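Local coordinates for inclusion membrane protein A (Chlamydia trachomatis, PDB 6E7E) that probably drives homotypic fusion of chlamydial inclusions as a SNARE-like protein of the inclusion membrane, this chain being its soluble helical domain, at residues S47-D52 against E130-R135; Q51-C56 against D136-E141; L33-E38 against E112-L117; L18-F23 against S99-I104. The protein carries 2 engineered substitutions. All coordinates share one frame; numbering follows the deposited sequence.

Contact 1. Residues S47-D52 against E130-R135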
loop_
_atom_site.group_PDB
_atom_site.type_symbol
_atom_site.label_atom_id
_atom_site.label_comp_id
_atom_site.label_asym_id
_atom_site.label_seq_id
_atom_site.Cartn_x
_atom_site.Cartn_y
_atom_site.Cartn_z
ATOM N N SER A 47 -17.906 -4.562 13.869
ATOM C CA SER A 47 -18.388 -4.614 12.484
ATOM C C SER A 47 -17.977 -3.329 11.753
ATOM O O SER A 47 -17.574 -3.381 10.566
ATOM C CB SER A 47 -19.875 -4.856 12.467
ATOM O OG SER A 47 -20.380 -4.896 11.153
ATOM N N ALA A 48 -18.101 -2.175 12.399
ATOM C CA ALA A 48 -17.780 -0.874 11.769
ATOM C C ALA A 48 -16.275 -0.790 11.496
ATOM O O ALA A 48 -15.875 -0.363 10.397
ATOM C CB ALA A 48 -18.261 0.249 12.644
ATOM N N VAL A 49 -15.430 -1.159 12.461
ATOM C CA VAL A 49 -13.973 -1.058 12.222
ATOM C C VAL A 49 -13.581 -2.028 11.103
ATOM O O VAL A 49 -12.702 -1.715 10.298
ATOM C CB VAL A 49 -13.133 -1.279 13.504
ATOM C CG1 VAL A 49 -13.125 -2.674 14.092
ATOM C CG2 VAL A 49 -11.681 -0.915 13.217
ATOM N N SER A 50 -14.216 -3.189 11.052
ATOM C CA SER A 50 -13.928 -4.170 9.999
ATOM C C SER A 50 -14.311 -3.593 8.631
ATOM O O SER A 50 -13.550 -3.755 7.664
ATOM C CB SER A 50 -14.646 -5.458 10.311
ATOM O OG SER A 50 -14.171 -6.061 11.509
ATOM N N GLN A 51 -15.463 -2.953 8.534
ATOM C CA GLN A 51 -15.846 -2.283 7.270
ATOM C C GLN A 51 -14.834 -1.179 6.926
ATOM O O GLN A 51 -14.523 -1.005 5.744
ATOM C CB GLN A 51 -17.264 -1.747 7.377
ATOM C CG GLN A 51 -17.697 -0.894 6.182
ATOM C CD GLN A 51 -17.705 -1.587 4.839
ATOM O OE1 GLN A 51 -18.048 -2.763 4.736
ATOM N NE2 GLN A 51 -17.343 -0.856 3.791
ATOM N N ASP A 52 -14.281 -0.510 7.930
ATOM C CA ASP A 52 -13.238 0.511 7.683
ATOM C C ASP A 52 -11.991 -0.115 7.064
ATOM O O ASP A 52 -11.376 0.503 6.168
ATOM C CB ASP A 52 -12.829 1.223 8.974
ATOM C CG ASP A 52 -13.855 2.110 9.614
ATOM O OD1 ASP A 52 -14.798 2.511 8.912
ATOM O OD2 ASP A 52 -13.666 2.395 10.805
ATOM N N GLU A 130 -7.264 -2.486 19.425
ATOM C CA GLU A 130 -6.062 -2.758 18.630
ATOM C C GLU A 130 -6.379 -2.566 17.149
ATOM O O GLU A 130 -5.555 -1.982 16.411
ATOM C CB GLU A 130 -5.561 -4.160 18.912
ATOM C CG GLU A 130 -4.280 -4.451 18.188
ATOM C CD GLU A 130 -3.635 -5.775 18.534
ATOM O OE1 GLU A 130 -4.312 -6.610 19.152
ATOM O OE2 GLU A 130 -2.449 -5.960 18.200
ATOM N N LEU A 131 -7.515 -3.041 16.700
ATOM C CA LEU A 131 -7.907 -2.914 15.294
ATOM C C LEU A 131 -8.039 -1.444 14.916
ATOM O O LEU A 131 -7.588 -1.050 13.830
ATOM C CB LEU A 131 -9.192 -3.682 15.019
ATOM C CG LEU A 131 -9.010 -5.187 14.954
ATOM C CD1 LEU A 131 -10.379 -5.858 14.978
ATOM C CD2 LEU A 131 -8.243 -5.588 13.711
ATOM N N LYS A 132 -8.653 -0.636 15.760
ATOM C CA LYS A 132 -8.795 0.788 15.442
ATOM C C LYS A 132 -7.420 1.444 15.343
ATOM O O LYS A 132 -7.200 2.317 14.472
ATOM C CB LYS A 132 -9.608 1.511 16.496
ATOM C CG LYS A 132 -11.084 1.180 16.500
ATOM C CD LYS A 132 -11.781 1.824 17.651
ATOM C CE LYS A 132 -13.246 1.467 17.735
ATOM N NZ LYS A 132 -13.812 1.872 19.046
ATOM N N THR A 133 -6.493 1.037 16.201
ATOM C CA THR A 133 -5.138 1.630 16.201
ATOM C C THR A 133 -4.413 1.245 14.911
ATOM O O THR A 133 -3.751 2.117 14.291
ATOM C CB THR A 133 -4.417 1.181 17.476
ATOM O OG1 THR A 133 -5.173 1.574 18.625
ATOM C CG2 THR A 133 -3.023 1.748 17.572
ATOM N N ILE A 134 -4.473 -0.004 14.517
ATOM C CA ILE A 134 -3.838 -0.440 13.255
ATOM C C ILE A 134 -4.510 0.236 12.066
ATOM O O ILE A 134 -3.817 0.669 11.141
ATOM C CB ILE A 134 -3.860 -1.969 13.126
ATOM C CG1 ILE A 134 -3.012 -2.592 14.230
ATOM C CG2 ILE A 134 -3.394 -2.378 11.739
ATOM C CD1 ILE A 134 -3.264 -4.057 14.390
ATOM N N ARG A 135 -5.838 0.324 12.049
ATOM C CA ARG A 135 -6.538 1.031 10.962
ATOM C C ARG A 135 -5.977 2.440 10.830
ATOM O O ARG A 135 -5.686 2.878 9.697
ATOM C CB ARG A 135 -8.025 1.073 11.287
ATOM C CG ARG A 135 -8.862 1.946 10.361
ATOM C CD ARG A 135 -10.141 2.415 11.046
ATOM N NE ARG A 135 -9.904 3.298 12.181
ATOM C CZ ARG A 135 -10.762 3.558 13.168
ATOM N NH1 ARG A 135 -12.011 3.118 13.115
ATOM N NH2 ARG A 135 -10.388 4.296 14.194
#
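V49 on helix 44-57 presses its methyl CG2 against helix 125-165, 3.9 Å from CG of K132 and 4.1 Å from CB of L131. The valine crosses both of these side chains at about a right angle; CG2 makes the closer contacts, with CG1 also near L131 CB. A short, beta-branched residue suits this place, because the CA atoms of V49 and K132 lie only 6.4 Å apart. K132 contributes just its aliphatic part; its ammonium pairs with D45. One turn further on, R135 passes obliquely across D52, its CD 3.6 Å from D52 CB, and the bend at chi3 (65°) turns NE back toward K132. NH1 then forms a salt bridge with OD2 of D52 at 2.9 Å, meeting the oxygen nearly along its C-O axis with an N-H...O angle of 147°. L131 also packs on L107 and L110. Apolar residues inside, a charged pair at the partly exposed margin and a crossing angle of 23° are typical of neighbouring helices in a helical bundle.

Contact 2. Residues Q51-C56 against D136-E141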
loop_
_atom_site.group_PDB
_atom_site.type_symbol
_atom_site.label_atom_id
_atom_site.label_comp_id
_atom_site.label_asym_id
_atom_site.label_seq_id
_atom_site.Cartn_x
_atom_site.Cartn_y
_atom_site.Cartn_z
ATOM N N GLN A 51 -15.463 -2.953 8.534
ATOM C CA GLN A 51 -15.846 -2.283 7.270
ATOM C C GLN A 51 -14.834 -1.179 6.926
ATOM O O GLN A 51 -14.523 -1.005 5.744
ATOM C CB GLN A 51 -17.264 -1.747 7.377
ATOM C CG GLN A 51 -17.697 -0.894 6.182
ATOM C CD GLN A 51 -17.705 -1.587 4.839
ATOM O OE1 GLN A 51 -18.048 -2.763 4.736
ATOM N NE2 GLN A 51 -17.343 -0.856 3.791
ATOM N N ASP A 52 -14.281 -0.510 7.930
ATOM C CA ASP A 52 -13.238 0.511 7.683
ATOM C C ASP A 52 -11.991 -0.115 7.064
ATOM O O ASP A 52 -11.376 0.503 6.168
ATOM C CB ASP A 52 -12.829 1.223 8.974
ATOM C CG ASP A 52 -13.855 2.110 9.614
ATOM O OD1 ASP A 52 -14.798 2.511 8.912
ATOM O OD2 ASP A 52 -13.666 2.395 10.805
ATOM N N PHE A 53 -11.572 -1.288 7.507
ATOM C CA PHE A 53 -10.434 -1.949 6.840
ATOM C C PHE A 53 -10.792 -2.265 5.395
ATOM O O PHE A 53 -9.969 -2.084 4.494
ATOM C CB PHE A 53 -10.035 -3.222 7.556
ATOM C CG PHE A 53 -9.139 -2.986 8.732
ATOM C CD1 PHE A 53 -7.817 -2.714 8.522
ATOM C CD2 PHE A 53 -9.605 -3.001 10.024
ATOM C CE1 PHE A 53 -6.959 -2.481 9.573
ATOM C CE2 PHE A 53 -8.738 -2.775 11.071
ATOM C CZ PHE A 53 -7.410 -2.537 10.851
ATOM N N TYR A 54 -12.003 -2.742 5.158
ATOM C CA TYR A 54 -12.426 -3.073 3.787
ATOM C C TYR A 54 -12.286 -1.824 2.911
ATOM O O TYR A 54 -11.716 -1.854 1.821
ATOM C CB TYR A 54 -13.842 -3.632 3.738
ATOM C CG TYR A 54 -14.157 -4.100 2.333
ATOM C CD1 TYR A 54 -13.604 -5.287 1.853
ATOM C CD2 TYR A 54 -14.881 -3.336 1.451
ATOM C CE1 TYR A 54 -13.788 -5.715 0.550
ATOM C CE2 TYR A 54 -15.098 -3.754 0.153
ATOM C CZ TYR A 54 -14.544 -4.938 -0.301
ATOM O OH TYR A 54 -14.745 -5.328 -1.590
ATOM N N SER A 55 -12.811 -0.718 3.401
ATOM C CA SER A 55 -12.877 0.550 2.647
ATOM C C SER A 55 -11.478 1.138 2.449
ATOM O O SER A 55 -11.154 1.592 1.331
ATOM C CB SER A 55 -13.792 1.512 3.368
ATOM O OG SER A 55 -15.135 1.063 3.317
ATOM N N CYS A 56 -10.642 1.169 3.482
ATOM C CA CYS A 56 -9.366 1.898 3.365
ATOM C C CYS A 56 -8.393 1.099 2.489
ATOM O O CYS A 56 -7.458 1.700 1.927
ATOM C CB CYS A 56 -8.803 2.293 4.720
ATOM S SG CYS A 56 -7.932 0.974 5.560
ATOM N N ASP A 136 -5.839 3.143 11.936
ATOM C CA ASP A 136 -5.342 4.537 11.874
ATOM C C ASP A 136 -3.912 4.593 11.329
ATOM O O ASP A 136 -3.596 5.451 10.497
ATOM C CB ASP A 136 -5.404 5.181 13.247
ATOM C CG ASP A 136 -6.786 5.404 13.815
ATOM O OD1 ASP A 136 -7.775 5.231 13.063
ATOM O OD2 ASP A 136 -6.842 5.745 15.013
ATOM N N SER A 137 -3.066 3.664 11.748
ATOM C CA SER A 137 -1.671 3.618 11.296
ATOM C C SER A 137 -1.614 3.310 9.802
ATOM O O SER A 137 -0.862 3.965 9.058
ATOM C CB SER A 137 -0.931 2.612 12.102
ATOM O OG SER A 137 0.417 2.624 11.713
ATOM N N LEU A 138 -2.390 2.426 9.412
ATOM C CA LEU A 138 -2.418 1.975 8.017
ATOM C C LEU A 138 -2.925 3.078 7.102
ATOM O O LEU A 138 -2.374 3.271 6.023
ATOM C CB LEU A 138 -3.313 0.754 7.929
ATOM C CG LEU A 138 -3.520 0.184 6.536
ATOM C CD1 LEU A 138 -2.193 -0.286 6.011
ATOM C CD2 LEU A 138 -4.481 -0.996 6.540
ATOM N N ARG A 139 -3.988 3.795 7.519
ATOM C CA ARG A 139 -4.487 4.955 6.761
ATOM C C ARG A 139 -3.354 5.961 6.603
ATOM O O ARG A 139 -3.188 6.517 5.504
ATOM C CB ARG A 139 -5.670 5.585 7.485
ATOM C CG ARG A 139 -6.981 4.869 7.243
ATOM C CD ARG A 139 -8.067 5.495 8.061
ATOM N NE ARG A 139 -9.378 5.031 7.647
ATOM C CZ ARG A 139 -10.460 5.133 8.391
ATOM N NH1 ARG A 139 -10.388 5.670 9.595
ATOM N NH2 ARG A 139 -11.615 4.681 7.945
ATOM N N ASP A 140 -2.628 6.251 7.664
ATOM C CA ASP A 140 -1.522 7.237 7.623
ATOM C C ASP A 140 -0.485 6.764 6.587
ATOM O O ASP A 140 -0.008 7.534 5.768
ATOM C CB ASP A 140 -0.927 7.462 9.018
ATOM C CG ASP A 140 -1.764 8.346 9.935
ATOM O OD1 ASP A 140 -2.723 8.973 9.439
ATOM O OD2 ASP A 140 -1.462 8.382 11.149
ATOM N N GLU A 141 -0.081 5.503 6.679
ATOM C CA GLU A 141 0.984 5.003 5.778
ATOM C C GLU A 141 0.496 5.035 4.326
ATOM O O GLU A 141 1.289 5.367 3.411
ATOM C CB GLU A 141 1.357 3.590 6.186
ATOM C CG GLU A 141 2.099 3.484 7.499
ATOM C CD GLU A 141 3.473 4.130 7.543
ATOM O OE1 GLU A 141 4.061 4.372 6.495
ATOM O OE2 GLU A 141 3.936 4.361 8.653
#
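C56 touches R139, with CB of C56 4.0 Å from CG of R139 and equally near its NE, so the extended arginine passes the cysteine with CG and NE. Beside them, SG of C56 touches CD2 of L138 at 4.1 Å. The same methyl reaches F53 from the edge of the ring, near its plane, 4.2 Å from CE1. Small, sulphur-bearing C56 suits a place where its CA comes to 6.7 Å from the CA of R139. The two segments run almost parallel, 10° apart, as neighbouring helices of the bundle do, with apolar residues turned inward and R139 on the solvent side. There R139 stays extended from CG to NE and carries NH2 to D52, whose CG is 3.8 Å away. The pairing is long, 4.0 Å from NH2 to OD1 of D52, and weak; the aspartate's stronger partner is R135. NE of R135 and NH1 of R139 bring two like charges close together, a repulsion that D52, in contact with both arginines, probably eases. Behind this layer, F53 stacks on F32 and packs on L107 and I134, while L138 rests on L100. In the same turn as L138, S137 OG hydrogen-bonds to E103 OE2.

Contact 3. Residues L33-E38 against E112-L117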
loop_
_atom_site.group_PDB
_atom_site.type_symbol
_atom_site.label_atom_id
_atom_site.label_comp_id
_atom_site.label_asym_id
_atom_site.label_seq_id
_atom_site.Cartn_x
_atom_site.Cartn_y
_atom_site.Cartn_z
ATOM N N LEU A 33 -14.036 -7.912 5.414
ATOM C CA LEU A 33 -15.411 -7.878 4.880
ATOM C C LEU A 33 -16.218 -9.015 5.505
ATOM O O LEU A 33 -17.327 -8.815 5.990
ATOM C CB LEU A 33 -15.401 -8.014 3.365
ATOM C CG LEU A 33 -16.779 -8.008 2.722
ATOM C CD1 LEU A 33 -17.508 -6.704 3.003
ATOM C CD2 LEU A 33 -16.613 -8.199 1.228
ATOM N N HIS A 34 -15.667 -10.217 5.491
ATOM C CA HIS A 34 -16.324 -11.362 6.159
ATOM C C HIS A 34 -16.626 -11.016 7.617
ATOM O O HIS A 34 -17.741 -11.211 8.070
ATOM C CB HIS A 34 -15.448 -12.606 6.080
ATOM C CG HIS A 34 -15.579 -13.404 4.828
ATOM N ND1 HIS A 34 -14.891 -13.260 3.631
ATOM C CD2 HIS A 34 -16.377 -14.475 4.655
ATOM C CE1 HIS A 34 -15.286 -14.239 2.819
ATOM N NE2 HIS A 34 -16.201 -14.959 3.417
ATOM N N LEU A 35 -15.626 -10.558 8.348
ATOM C CA LEU A 35 -15.768 -10.298 9.792
ATOM C C LEU A 35 -16.858 -9.253 10.016
ATOM O O LEU A 35 -17.643 -9.367 10.959
ATOM C CB LEU A 35 -14.425 -9.870 10.381
ATOM C CG LEU A 35 -14.294 -10.013 11.890
ATOM C CD1 LEU A 35 -14.190 -11.474 12.277
ATOM C CD2 LEU A 35 -13.057 -9.249 12.364
ATOM N N SER A 36 -16.881 -8.232 9.183
ATOM C CA SER A 36 -17.858 -7.148 9.307
ATOM C C SER A 36 -19.282 -7.717 9.244
ATOM O O SER A 36 -20.131 -7.335 10.042
ATOM C CB SER A 36 -17.608 -6.068 8.295
ATOM O OG SER A 36 -18.543 -5.054 8.460
ATOM N N LYS A 37 -19.524 -8.620 8.314
ATOM C CA LYS A 37 -20.875 -9.182 8.135
ATOM C C LYS A 37 -21.169 -10.196 9.232
ATOM O O LYS A 37 -22.285 -10.220 9.740
ATOM C CB LYS A 37 -20.980 -9.842 6.770
ATOM C CG LYS A 37 -20.778 -8.886 5.620
ATOM C CD LYS A 37 -21.634 -7.650 5.689
ATOM C CE LYS A 37 -21.502 -6.765 4.476
ATOM N NZ LYS A 37 -22.035 -5.412 4.721
ATOM N N GLU A 38 -20.197 -11.000 9.603
ATOM C CA GLU A 38 -20.379 -12.024 10.650
ATOM C C GLU A 38 -20.811 -11.365 11.959
ATOM O O GLU A 38 -21.586 -11.967 12.683
ATOM C CB GLU A 38 -19.068 -12.768 10.875
ATOM C CG GLU A 38 -18.690 -13.754 9.801
ATOM C CD GLU A 38 -17.254 -14.209 9.959
ATOM O OE1 GLU A 38 -16.798 -14.266 11.148
ATOM O OE2 GLU A 38 -16.610 -14.528 8.918
ATOM N N GLU A 112 -9.096 -13.878 12.984
ATOM C CA GLU A 112 -9.336 -15.206 13.607
ATOM C C GLU A 112 -9.145 -15.092 15.122
ATOM O O GLU A 112 -9.849 -15.801 15.852
ATOM C CB GLU A 112 -8.399 -16.264 13.021
ATOM C CG GLU A 112 -8.629 -16.551 11.545
ATOM C CD GLU A 112 -9.926 -17.295 11.294
ATOM O OE1 GLU A 112 -10.257 -18.201 12.087
ATOM O OE2 GLU A 112 -10.615 -16.975 10.302
ATOM N N GLU A 113 -8.394 -14.255 15.726
ATOM C CA GLU A 113 -8.367 -14.106 17.188
ATOM C C GLU A 113 -9.714 -13.572 17.677
ATOM O O GLU A 113 -10.224 -14.060 18.688
ATOM C CB GLU A 113 -7.191 -13.276 17.659
ATOM C CG GLU A 113 -7.144 -13.110 19.166
ATOM C CD GLU A 113 -6.981 -14.357 20.022
ATOM O OE1 GLU A 113 -6.785 -15.463 19.464
ATOM O OE2 GLU A 113 -7.012 -14.211 21.260
ATOM N N VAL A 114 -10.309 -12.598 17.007
ATOM C CA VAL A 114 -11.649 -12.108 17.377
ATOM C C VAL A 114 -12.646 -13.252 17.301
ATOM O O VAL A 114 -13.475 -13.395 18.206
ATOM C CB VAL A 114 -12.066 -10.976 16.438
ATOM C CG1 VAL A 114 -13.554 -10.737 16.455
ATOM C CG2 VAL A 114 -11.305 -9.713 16.764
ATOM N N ARG A 115 -12.600 -14.032 16.230
ATOM C CA ARG A 115 -13.560 -15.165 16.110
ATOM C C ARG A 115 -13.372 -16.153 17.273
ATOM O O ARG A 115 -14.377 -16.600 17.840
ATOM C CB ARG A 115 -13.447 -15.866 14.760
ATOM C CG ARG A 115 -13.868 -14.982 13.592
ATOM C CD ARG A 115 -13.640 -15.808 12.351
ATOM N NE ARG A 115 -14.007 -15.068 11.170
ATOM C CZ ARG A 115 -13.209 -14.774 10.168
ATOM N NH1 ARG A 115 -11.941 -15.146 10.176
ATOM N NH2 ARG A 115 -13.672 -14.028 9.181
ATOM N N ARG A 116 -12.138 -16.414 17.635
ATOM C CA ARG A 116 -11.796 -17.343 18.728
ATOM C C ARG A 116 -12.353 -16.796 20.040
ATOM O O ARG A 116 -13.001 -17.550 20.788
ATOM C CB ARG A 116 -10.281 -17.553 18.815
ATOM C CG ARG A 116 -9.848 -18.669 19.755
ATOM C CD ARG A 116 -8.362 -18.715 20.035
ATOM N NE ARG A 116 -7.980 -17.610 20.878
ATOM C CZ ARG A 116 -8.233 -17.522 22.177
ATOM N NH1 ARG A 116 -8.772 -18.543 22.831
ATOM N NH2 ARG A 116 -7.881 -16.435 22.838
ATOM N N LEU A 117 -12.104 -15.528 20.330
ATOM C CA LEU A 117 -12.616 -14.904 21.558
ATOM C C LEU A 117 -14.146 -14.962 21.594
ATOM O O LEU A 117 -14.722 -15.323 22.624
ATOM C CB LEU A 117 -12.134 -13.472 21.631
ATOM C CG LEU A 117 -10.638 -13.297 21.839
ATOM C CD1 LEU A 117 -10.255 -11.848 21.623
ATOM C CD2 LEU A 117 -10.197 -13.768 23.216
#
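R115 grips E38 side-on, one nitrogen to each carboxylate oxygen. NE gives a nearly straight bond to OE1 of E38, 2.9 Å and 174°, lying in the guanidinium plane and using the syn lone pair. The second bond, NH2 to OE2 of E38, is 3.0 Å long and more bent at 137°, its acceptor tilted from the guanidinium plane. Both carboxylate oxygens thus have a donor, and the paired bonds fix the rotation of the arginine's flat end. E112 joins the same salt-bridge network, but its place beside NH1 is doubtful in the model. L35 lays CD1 over one face of the guanidinium and 3.8 Å from CG of R115, while CB of H34 sits at the edge, 3.8 Å from NH2. The imidazole of H34 is served within its own helix, ND1 bonding to K30 O. Deeper in, CD1 of L35 meets CG1 of V114 at 4.3 Å, and V114 continues the apolar layer to L46 and F39. E38 closes helix 4-38, and the arginine probably offsets its charge. A long, extended arginine suits this role: R115 and E38 together bridge axes 11.3 Å apart, the arginine greasy along its stem and charged at its tip.

Contact 4. Residues L18-F23 against S99-I104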
loop_
_atom_site.group_PDB
_atom_site.type_symbol
_atom_site.label_atom_id
_atom_site.label_comp_id
_atom_site.label_asym_id
_atom_site.label_seq_id
_atom_site.Cartn_x
_atom_site.Cartn_y
_atom_site.Cartn_z
ATOM N N LEU A 18 6.023 -4.063 -2.801
ATOM C CA LEU A 18 4.701 -3.423 -2.865
ATOM C C LEU A 18 3.678 -4.381 -3.463
ATOM O O LEU A 18 2.520 -4.367 -3.014
ATOM C CB LEU A 18 4.751 -2.140 -3.682
ATOM C CG LEU A 18 5.390 -0.968 -2.964
ATOM C CD1 LEU A 18 5.731 0.092 -3.994
ATOM C CD2 LEU A 18 4.473 -0.433 -1.880
ATOM N N LYS A 19 4.041 -5.162 -4.474
ATOM C CA LYS A 19 3.097 -6.104 -5.081
ATOM C C LYS A 19 2.763 -7.206 -4.077
ATOM O O LYS A 19 1.608 -7.658 -4.041
ATOM C CB LYS A 19 3.674 -6.683 -6.364
ATOM C CG LYS A 19 3.714 -5.670 -7.500
ATOM C CD LYS A 19 4.343 -6.224 -8.750
ATOM C CE LYS A 19 4.287 -5.240 -9.885
ATOM N NZ LYS A 19 4.857 -5.804 -11.127
ATOM N N GLU A 20 3.717 -7.645 -3.271
ATOM C CA GLU A 20 3.400 -8.622 -2.208
ATOM C C GLU A 20 2.468 -8.006 -1.171
ATOM O O GLU A 20 1.508 -8.650 -0.721
ATOM C CB GLU A 20 4.676 -9.097 -1.529
ATOM C CG GLU A 20 5.592 -9.872 -2.443
ATOM C CD GLU A 20 6.687 -10.598 -1.717
ATOM O OE1 GLU A 20 6.951 -10.255 -0.554
ATOM O OE2 GLU A 20 7.213 -11.549 -2.296
ATOM N N ILE A 21 2.753 -6.780 -0.774
ATOM C CA ILE A 21 1.924 -6.040 0.196
ATOM C C ILE A 21 0.523 -5.903 -0.377
ATOM O O ILE A 21 -0.460 -6.119 0.332
ATOM C CB ILE A 21 2.581 -4.696 0.524
ATOM C CG1 ILE A 21 3.821 -4.878 1.393
ATOM C CG2 ILE A 21 1.583 -3.745 1.151
ATOM C CD1 ILE A 21 4.726 -3.651 1.379
ATOM N N ASN A 22 0.410 -5.535 -1.642
ATOM C CA ASN A 22 -0.914 -5.395 -2.276
ATOM C C ASN A 22 -1.696 -6.695 -2.173
ATOM O O ASN A 22 -2.871 -6.710 -1.821
ATOM C CB ASN A 22 -0.715 -5.013 -3.741
ATOM C CG ASN A 22 -2.015 -4.874 -4.490
ATOM O OD1 ASN A 22 -2.287 -5.600 -5.450
ATOM N ND2 ASN A 22 -2.867 -4.009 -4.013
ATOM N N PHE A 23 -1.048 -7.796 -2.515
ATOM C CA PHE A 23 -1.744 -9.097 -2.475
ATOM C C PHE A 23 -2.168 -9.401 -1.034
ATOM O O PHE A 23 -3.319 -9.780 -0.787
ATOM C CB PHE A 23 -0.861 -10.218 -3.016
ATOM C CG PHE A 23 -1.597 -11.516 -2.893
ATOM C CD1 PHE A 23 -2.643 -11.832 -3.749
ATOM C CD2 PHE A 23 -1.352 -12.337 -1.804
ATOM C CE1 PHE A 23 -3.398 -12.972 -3.522
ATOM C CE2 PHE A 23 -2.107 -13.481 -1.605
ATOM C CZ PHE A 23 -3.106 -13.810 -2.476
ATOM N N SER A 99 7.219 -0.276 6.843
ATOM C CA SER A 99 6.123 0.011 7.780
ATOM C C SER A 99 4.875 -0.758 7.385
ATOM O O SER A 99 4.191 -1.323 8.263
ATOM C CB SER A 99 5.884 1.462 7.834
ATOM O OG SER A 99 4.891 1.729 8.792
ATOM N N LEU A 100 4.542 -0.804 6.112
ATOM C CA LEU A 100 3.363 -1.565 5.655
ATOM C C LEU A 100 3.531 -3.051 5.963
ATOM O O LEU A 100 2.557 -3.683 6.369
ATOM C CB LEU A 100 3.140 -1.300 4.164
ATOM C CG LEU A 100 2.608 0.088 3.849
ATOM C CD1 LEU A 100 2.783 0.396 2.364
ATOM C CD2 LEU A 100 1.151 0.243 4.256
ATOM N N ARG A 101 4.724 -3.584 5.754
ATOM C CA ARG A 101 4.942 -5.004 6.056
ATOM C C ARG A 101 4.704 -5.235 7.542
ATOM O O ARG A 101 4.138 -6.278 7.896
ATOM C CB ARG A 101 6.360 -5.393 5.666
ATOM C CG ARG A 101 6.575 -5.752 4.211
ATOM C CD ARG A 101 7.850 -6.546 4.022
ATOM N NE ARG A 101 8.213 -6.781 2.626
ATOM C CZ ARG A 101 7.691 -7.726 1.839
ATOM N NH1 ARG A 101 6.735 -8.524 2.284
ATOM N NH2 ARG A 101 8.157 -7.892 0.617
ATOM N N GLU A 102 5.171 -4.345 8.392
ATOM C CA GLU A 102 4.973 -4.544 9.845
ATOM C C GLU A 102 3.494 -4.407 10.206
ATOM O O GLU A 102 3.021 -5.184 11.061
ATOM C CB GLU A 102 5.852 -3.596 10.641
ATOM C CG GLU A 102 7.317 -3.984 10.614
ATOM C CD GLU A 102 7.567 -5.256 11.395
ATOM O OE1 GLU A 102 7.619 -5.173 12.633
ATOM O OE2 GLU A 102 7.604 -6.338 10.783
ATOM N N GLU A 103 2.753 -3.481 9.597
ATOM C CA GLU A 103 1.298 -3.400 9.867
ATOM C C GLU A 103 0.645 -4.727 9.502
ATOM O O GLU A 103 -0.205 -5.217 10.258
ATOM C CB GLU A 103 0.641 -2.274 9.097
ATOM C CG GLU A 103 1.069 -0.881 9.520
ATOM C CD GLU A 103 0.845 -0.498 10.977
ATOM O OE1 GLU A 103 -0.041 -1.060 11.636
ATOM O OE2 GLU A 103 1.535 0.422 11.442
ATOM N N ILE A 104 1.004 -5.304 8.376
ATOM C CA ILE A 104 0.445 -6.622 7.970
ATOM C C ILE A 104 0.786 -7.659 9.027
ATOM O O ILE A 104 -0.065 -8.462 9.387
ATOM C CB ILE A 104 0.963 -7.048 6.584
ATOM C CG1 ILE A 104 0.332 -6.176 5.505
ATOM C CG2 ILE A 104 0.715 -8.532 6.323
ATOM C CD1 ILE A 104 1.052 -6.279 4.179
#
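I21 buries the most surface here, reaching from helix 4-38 into helix 87-107 with both of its branches. Its CD1 comes within 4.0 Å of CB of L100, and within the same distance of CG of R101. The other branch, CG2, anti to the backbone N, meets CD1 of I104 at 4.0 Å. I21 crosses L100 and R101 at about a right angle but I104 only obliquely, and its forked shape lets one residue touch L100, R101 and I104 at once. R101 comes next. Its stem stays extended from CG to NE, passes I21 with CG and delivers the guanidinium to E20 nearer the surface. There one oxygen takes both end nitrogens: NH2 reaches OE1 of E20 at 2.9 Å and 161°, while NH1 adds a weak bond to that same oxygen at 3.3 Å. The guanidinium lies almost perpendicular to the carboxylate, 86° apart, and NH2 meets the oxygen from above the carboxylate plane. S17 OG is a further partner of NH2. L100, third in buried area, offers CB to I21 and carries its outer part on to L138 of helix 125-165, linking a third helix to the pair. With V97 also touching I21, the residues V97, L100, R101 and I104 surround it at the spacing of a knobs-into-holes site, and a crossing angle of 28° fits such packing between parallel segments of a helical bundle.

Overall arrangement
From the N terminus, helix 4-38 makes contact 4 first, closing a loop of 75 residues onto helix 87-107, then contact 3 near its end, reaching helix 110-119. Helix 44-57 follows and starts contacts 1 and 2 from adjoining turns, both closing onto helix 125-165. The second partners come in the same order as the first, so every pair of closures crosses except contacts 1 and 2, which start from the same stretch. These two share Q51 and D52, with centres 7 Å apart. S47 OG probably bonds to S36 O, tying contact 1 to contact 3. The S137 to E103 hydrogen bond joins contacts 2 and 4, whereas contacts 3 and 4 do not touch.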